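Local coordinates for glycosyl hydrolases family 31 family protein (Aspergillus niger, PDB 6DRU) that hydrolyses xyloglucan oligosaccharides, releasing alpha-xylose from the non-reducing terminal glucose, at residues Q155-K163 against V632-Q641. Numbering follows the deposited sequence.
With NAG (2-acetamido-2-deoxy-beta-D-glucopyranose), chain E.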
ATOM      1  N   GLN A 155       0.943 -13.793  29.089  1.00 63.66           N
ATOM      2  CA  GLN A 155       0.739 -14.823  28.081  1.00 56.73           C
ATOM      3  C   GLN A 155       0.646 -16.166  28.791  1.00 71.00           C
ATOM      4  O   GLN A 155       1.289 -16.374  29.823  1.00 77.12           O
ATOM      5  CB  GLN A 155       1.881 -14.829  27.055  1.00 54.60           C
ATOM      6  CG  GLN A 155       1.804 -15.933  26.015  1.00 59.11           C
ATOM      7  CD  GLN A 155       2.971 -15.898  25.050  1.00 74.81           C
ATOM      8  OE1 GLN A 155       3.918 -15.132  25.233  1.00 75.11           O
ATOM      9  NE2 GLN A 155       2.910 -16.728  24.015  1.00 86.06           N
ATOM     10  N   GLN A 156      -0.165 -17.071  28.240  1.00 60.03           N
ATOM     11  CA  GLN A 156      -0.309 -18.415  28.805  1.00 53.74           C
ATOM     12  C   GLN A 156       0.660 -19.353  28.092  1.00 59.61           C
ATOM     13  O   GLN A 156       0.287 -20.166  27.243  1.00 63.82           O
ATOM     14  CB  GLN A 156      -1.749 -18.897  28.695  1.00 48.40           C
ATOM     15  CG  GLN A 156      -2.750 -17.979  29.366  1.00 57.43           C
ATOM     16  CD  GLN A 156      -4.152 -18.554  29.393  1.00 66.43           C
ATOM     17  OE1 GLN A 156      -5.081 -17.978  28.828  1.00 73.04           O
ATOM     18  NE2 GLN A 156      -4.311 -19.694  30.056  1.00 66.61           N
ATOM     19  N   ASP A 157       1.938 -19.234  28.457  1.00 66.09           N
ATOM     20  CA  ASP A 157       2.988 -20.063  27.884  1.00 59.01           C
ATOM     21  C   ASP A 157       3.688 -20.957  28.896  1.00 63.11           C
ATOM     22  O   ASP A 157       4.499 -21.795  28.487  1.00 62.53           O
ATOM     23  CB  ASP A 157       4.042 -19.194  27.177  1.00 60.79           C
ATOM     24  CG  ASP A 157       4.659 -18.153  28.095  1.00 73.37           C
ATOM     25  OD1 ASP A 157       4.226 -18.044  29.263  1.00 81.98           O
ATOM     26  OD2 ASP A 157       5.585 -17.443  27.649  1.00 70.21           O
ATOM     27  N   HIS A 158       3.407 -20.802  30.194  1.00 55.24           N
ATOM     28  CA  HIS A 158       4.010 -21.621  31.248  1.00 60.55           C
ATOM     29  C   HIS A 158       5.521 -21.416  31.325  1.00 64.03           C
ATOM     30  O   HIS A 158       6.267 -22.338  31.668  1.00 69.71           O
ATOM     31  CB  HIS A 158       3.673 -23.104  31.055  1.00 66.72           C
ATOM     32  CG  HIS A 158       3.608 -23.884  32.330  1.00 65.48           C
ATOM     33  ND1 HIS A 158       2.890 -25.055  32.449  1.00 59.68           N
ATOM     34  CD2 HIS A 158       4.169 -23.664  33.542  1.00 69.09           C
ATOM     35  CE1 HIS A 158       3.012 -25.522  33.678  1.00 68.56           C
ATOM     36  NE2 HIS A 158       3.784 -24.696  34.362  1.00 74.08           N
ATOM     37  N   MET A 159       5.984 -20.206  31.004  1.00 59.04           N
ATOM     38  CA  MET A 159       7.403 -19.882  31.007  1.00 58.79           C
ATOM     39  C   MET A 159       7.627 -18.522  31.652  1.00 53.20           C
ATOM     40  O   MET A 159       6.818 -17.606  31.482  1.00 58.04           O
ATOM     41  CB  MET A 159       7.975 -19.850  29.582  1.00 55.86           C
ATOM     42  CG  MET A 159       7.627 -21.053  28.725  1.00 60.84           C
ATOM     43  SD  MET A 159       8.109 -20.827  27.001  1.00 83.93           S
ATOM     44  CE  MET A 159       9.887 -20.925  27.154  1.00 74.59           C
ATOM     45  N   ILE A 160       8.722 -18.400  32.398  1.00 54.60           N
ATOM     46  CA  ILE A 160       9.203 -17.100  32.845  1.00 58.85           C
ATOM     47  C   ILE A 160      10.450 -16.656  32.093  1.00 62.11           C
ATOM     48  O   ILE A 160      10.767 -15.456  32.110  1.00 66.03           O
ATOM     49  CB  ILE A 160       9.458 -17.073  34.367  1.00 58.61           C
ATOM     50  CG1 ILE A 160      10.415 -18.194  34.775  1.00 67.25           C
ATOM     51  CG2 ILE A 160       8.146 -17.149  35.136  1.00 48.53           C
ATOM     52  CD1 ILE A 160      10.855 -18.108  36.216  1.00 63.66           C
ATOM     53  N   ASN A 161      11.170 -17.573  31.450  1.00 62.91           N
ATOM     54  CA  ASN A 161      12.271 -17.233  30.557  1.00 66.09           C
ATOM     55  C   ASN A 161      11.725 -17.201  29.134  1.00 67.92           C
ATOM     56  O   ASN A 161      11.399 -18.247  28.563  1.00 61.50           O
ATOM     57  CB  ASN A 161      13.414 -18.238  30.685  1.00 61.79           C
ATOM     58  CG  ASN A 161      14.578 -17.922  29.763  1.00 65.89           C
ATOM     59  OD1 ASN A 161      14.724 -16.795  29.290  1.00 61.93           O
ATOM     60  ND2 ASN A 161      15.411 -18.922  29.503  1.00 64.53           N
ATOM     61  N   LYS A 162      11.625 -16.002  28.565  1.00 64.08           N
ATOM     62  CA  LYS A 162      11.043 -15.815  27.244  1.00 58.30           C
ATOM     63  C   LYS A 162      12.067 -15.934  26.120  1.00 57.87           C
ATOM     64  O   LYS A 162      11.726 -15.673  24.962  1.00 62.57           O
ATOM     65  CB  LYS A 162      10.339 -14.458  27.168  1.00 49.15           C
ATOM     66  CG  LYS A 162       9.245 -14.268  28.212  1.00 56.74           C
ATOM     67  CD  LYS A 162       8.108 -15.266  28.022  1.00 59.43           C
ATOM     68  CE  LYS A 162       7.129 -15.231  29.189  1.00 57.37           C
ATOM     69  NZ  LYS A 162       6.096 -14.168  29.042  1.00 61.92           N
ATOM     70  N   LYS A 163      13.303 -16.319  26.433  1.00 55.73           N
ATOM     71  CA  LYS A 163      14.321 -16.477  25.403  1.00 50.93           C
ATOM     72  C   LYS A 163      13.901 -17.543  24.397  1.00 53.15           C
ATOM     73  O   LYS A 163      13.345 -18.582  24.763  1.00 55.37           O
ATOM     74  CB  LYS A 163      15.660 -16.850  26.040  1.00 64.64           C
ATOM     75  CG  LYS A 163      16.792 -17.086  25.051  1.00 52.56           C
ATOM     76  CD  LYS A 163      17.576 -15.810  24.805  1.00 62.93           C
ATOM     77  CE  LYS A 163      18.683 -16.028  23.790  1.00 60.12           C
ATOM     78  NZ  LYS A 163      19.313 -14.744  23.375  1.00 65.79           N
ATOM     79  N   VAL A 632      15.618 -21.383  36.138  1.00 71.68           N
ATOM     80  CA  VAL A 632      14.821 -20.401  35.414  1.00 70.98           C
ATOM     81  C   VAL A 632      15.018 -20.545  33.910  1.00 68.71           C
ATOM     82  O   VAL A 632      14.060 -20.435  33.137  1.00 71.05           O
ATOM     83  CB  VAL A 632      15.164 -18.981  35.899  1.00 66.00           C
ATOM     84  CG1 VAL A 632      14.407 -17.949  35.089  1.00 63.71           C
ATOM     85  CG2 VAL A 632      14.836 -18.837  37.374  1.00 49.57           C
ATOM     86  N   SER A 633      16.252 -20.805  33.469  1.00 64.55           N
ATOM     87  CA  SER A 633      16.509 -20.932  32.037  1.00 73.85           C
ATOM     88  C   SER A 633      15.751 -22.110  31.443  1.00 71.52           C
ATOM     89  O   SER A 633      15.246 -22.032  30.316  1.00 66.95           O
ATOM     90  CB  SER A 633      18.007 -21.077  31.773  1.00 63.58           C
ATOM     91  OG  SER A 633      18.410 -22.431  31.865  1.00 93.82           O
ATOM     92  N   SER A 634      15.651 -23.209  32.188  1.00 75.41           N
ATOM     93  CA  SER A 634      14.944 -24.396  31.727  1.00 70.11           C
ATOM     94  C   SER A 634      13.448 -24.329  31.993  1.00 69.48           C
ATOM     95  O   SER A 634      12.729 -25.265  31.625  1.00 65.23           O
ATOM     96  CB  SER A 634      15.526 -25.645  32.393  1.00 76.04           C
ATOM     97  OG  SER A 634      15.415 -25.564  33.803  1.00 77.18           O
ATOM     98  N   ASN A 635      12.970 -23.250  32.609  1.00 66.43           N
ATOM     99  CA  ASN A 635      11.562 -23.090  32.965  1.00 65.91           C
ATOM    100  C   ASN A 635      11.069 -24.280  33.787  1.00 68.63           C
ATOM    101  O   ASN A 635      10.035 -24.887  33.500  1.00 75.25           O
ATOM    102  CB  ASN A 635      10.706 -22.878  31.715  1.00 70.99           C
ATOM    103  CG  ASN A 635      11.032 -21.577  31.001  1.00 72.74           C
ATOM    104  OD1 ASN A 635      10.735 -20.488  31.496  1.00 59.60           O
ATOM    105  ND2 ASN A 635      11.658 -21.686  29.834  1.00 68.61           N
ATOM    106  N   SER A 636      11.840 -24.619  34.818  1.00 67.40           N
ATOM    107  CA  SER A 636      11.454 -25.678  35.739  1.00 68.84           C
ATOM    108  C   SER A 636      10.190 -25.290  36.501  1.00 68.72           C
ATOM    109  O   SER A 636       9.922 -24.110  36.744  1.00 72.60           O
ATOM    110  CB  SER A 636      12.590 -25.967  36.721  1.00 78.83           C
ATOM    111  OG  SER A 636      12.144 -26.754  37.811  1.00 78.18           O
ATOM    112  N   ASN A 637       9.404 -26.304  36.875  1.00 64.46           N
ATOM    113  CA  ASN A 637       8.192 -26.059  37.649  1.00 58.48           C
ATOM    114  C   ASN A 637       8.486 -25.388  38.983  1.00 66.74           C
ATOM    115  O   ASN A 637       7.593 -24.751  39.553  1.00 71.58           O
ATOM    116  CB  ASN A 637       7.433 -27.368  37.888  1.00 61.76           C
ATOM    117  CG  ASN A 637       7.006 -28.046  36.596  1.00 71.63           C
ATOM    118  OD1 ASN A 637       7.808 -28.700  35.931  1.00 87.74           O
ATOM    119  ND2 ASN A 637       5.732 -27.898  36.240  1.00 65.74           N
ATOM    120  N   TYR A 638       9.715 -25.509  39.493  1.00 62.00           N
ATOM    121  CA  TYR A 638      10.072 -24.868  40.753  1.00 59.80           C
ATOM    122  C   TYR A 638      10.188 -23.355  40.626  1.00 66.38           C
ATOM    123  O   TYR A 638      10.110 -22.656  41.642  1.00 67.41           O
ATOM    124  CB  TYR A 638      11.382 -25.446  41.286  1.00 68.58           C
ATOM    125  CG  TYR A 638      11.287 -26.905  41.667  1.00 68.40           C
ATOM    126  CD1 TYR A 638      10.206 -27.383  42.393  1.00 64.73           C
ATOM    127  CD2 TYR A 638      12.275 -27.805  41.292  1.00 71.46           C
ATOM    128  CE1 TYR A 638      10.112 -28.719  42.740  1.00 71.07           C
ATOM    129  CE2 TYR A 638      12.190 -29.141  41.633  1.00 74.95           C
ATOM    130  CZ  TYR A 638      11.108 -29.592  42.357  1.00 77.78           C
ATOM    131  OH  TYR A 638      11.023 -30.924  42.697  1.00 79.10           O
ATOM    132  N   THR A 639      10.374 -22.834  39.412  1.00 68.88           N
ATOM    133  CA  THR A 639      10.462 -21.397  39.201  1.00 64.01           C
ATOM    134  C   THR A 639       9.271 -20.812  38.457  1.00 63.14           C
ATOM    135  O   THR A 639       8.990 -19.621  38.621  1.00 61.66           O
ATOM    136  CB  THR A 639      11.747 -21.044  38.437  1.00 62.71           C
ATOM    137  OG1 THR A 639      11.829 -21.836  37.245  1.00 72.23           O
ATOM    138  CG2 THR A 639      12.964 -21.316  39.300  1.00 55.72           C
ATOM    139  N   THR A 640       8.564 -21.610  37.658  1.00 57.26           N
ATOM    140  CA  THR A 640       7.369 -21.141  36.971  1.00 58.71           C
ATOM    141  C   THR A 640       6.099 -21.319  37.792  1.00 69.77           C
ATOM    142  O   THR A 640       5.057 -20.768  37.417  1.00 64.25           O
ATOM    143  CB  THR A 640       7.206 -21.859  35.624  1.00 57.61           C
ATOM    144  OG1 THR A 640       6.923 -23.247  35.844  1.00 62.27           O
ATOM    145  CG2 THR A 640       8.472 -21.727  34.791  1.00 60.71           C
ATOM    146  N   GLN A 641       6.156 -22.068  38.899  1.00 71.49           N
ATOM    147  CA  GLN A 641       4.980 -22.314  39.728  1.00 62.76           C
ATOM    148  C   GLN A 641       5.222 -22.029  41.208  1.00 62.87           C
ATOM    149  O   GLN A 641       4.343 -22.311  42.029  1.00 67.21           O
ATOM    150  CB  GLN A 641       4.490 -23.757  39.550  1.00 57.14           C
ATOM    151  CG  GLN A 641       4.173 -24.131  38.108  1.00 62.92           C
ATOM    152  CD  GLN A 641       3.692 -25.562  37.966  1.00 70.58           C
ATOM    153  OE1 GLN A 641       3.820 -26.170  36.904  1.00 61.42           O
ATOM    154  NE2 GLN A 641       3.130 -26.106  39.039  1.00 77.62           N
TER
HETATM  155  C1  NAG E   1       5.241 -28.672  35.087  1.00 69.95           C
HETATM  156  C2  NAG E   1       3.843 -29.255  35.150  1.00 70.44           C
HETATM  157  C3  NAG E   1       3.471 -29.987  33.914  1.00 63.56           C
HETATM  158  C4  NAG E   1       3.755 -29.143  32.694  1.00 68.93           C
HETATM  159  C5  NAG E   1       5.201 -28.706  32.719  1.00 70.57           C
HETATM  160  C6  NAG E   1       5.506 -27.869  31.494  1.00 63.77           C
HETATM  161  C7  NAG E   1       2.894 -29.816  37.350  1.00 64.74           C
HETATM  162  C8  NAG E   1       2.796 -30.748  38.537  1.00 65.95           C
HETATM  163  N2  NAG E   1       3.752 -30.132  36.265  1.00 68.51           N
HETATM  164  O3  NAG E   1       2.109 -30.343  33.981  1.00 69.42           O
HETATM  165  O4  NAG E   1       3.505 -29.888  31.526  1.00 68.63           O
HETATM  166  O5  NAG E   1       5.418 -27.954  33.889  1.00 74.22           O
HETATM  167  O6  NAG E   1       6.014 -26.613  31.882  1.00 83.70           O
HETATM  168  O7  NAG E   1       2.238 -28.794  37.329  1.00 63.34           O
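N635 OD1 accepts two backbone N-H groups of the facing loop. N635 follows helix 628-633 and closes it with a Schellman motif, its phi positive. In this buried contact the loop between strands 149-151 and 166-168 meets the family 31 C-terminal domain. N161 N lies 2.9 Å from N635 OD1, in the plane of the N635 side-chain amide, and the bond is nearly straight. That from I160 N is weak. N161 returns a bond: its ND2 gives to S633 O at 3.2 Å, on a lone pair of that oxygen, which lies in the N161 amide plane. With CG anti to the backbone N (chi1 180°), the N161 amide reaches the helix end. Its OD1 accepts from K163 N, two residues on, in an Asx turn, and also from I149 N. Beside this polar patch, I160 CD1 packs on V632 CG1 at 3.7 Å.

The other end of the contact borders an N-glycan. N637 ND2 is bonded to NAG C1, and NAG O6 lies over one face of the H158 ring. H158 NE2 gives a 2.9 Å bond to Q641 OE1, which lies in the ring plane. N637 ND2 reaches the same oxygen from the opposite face of the Q641 amide. Q641 NE2 adds a weak bond to NAG O7 at 3.3 Å.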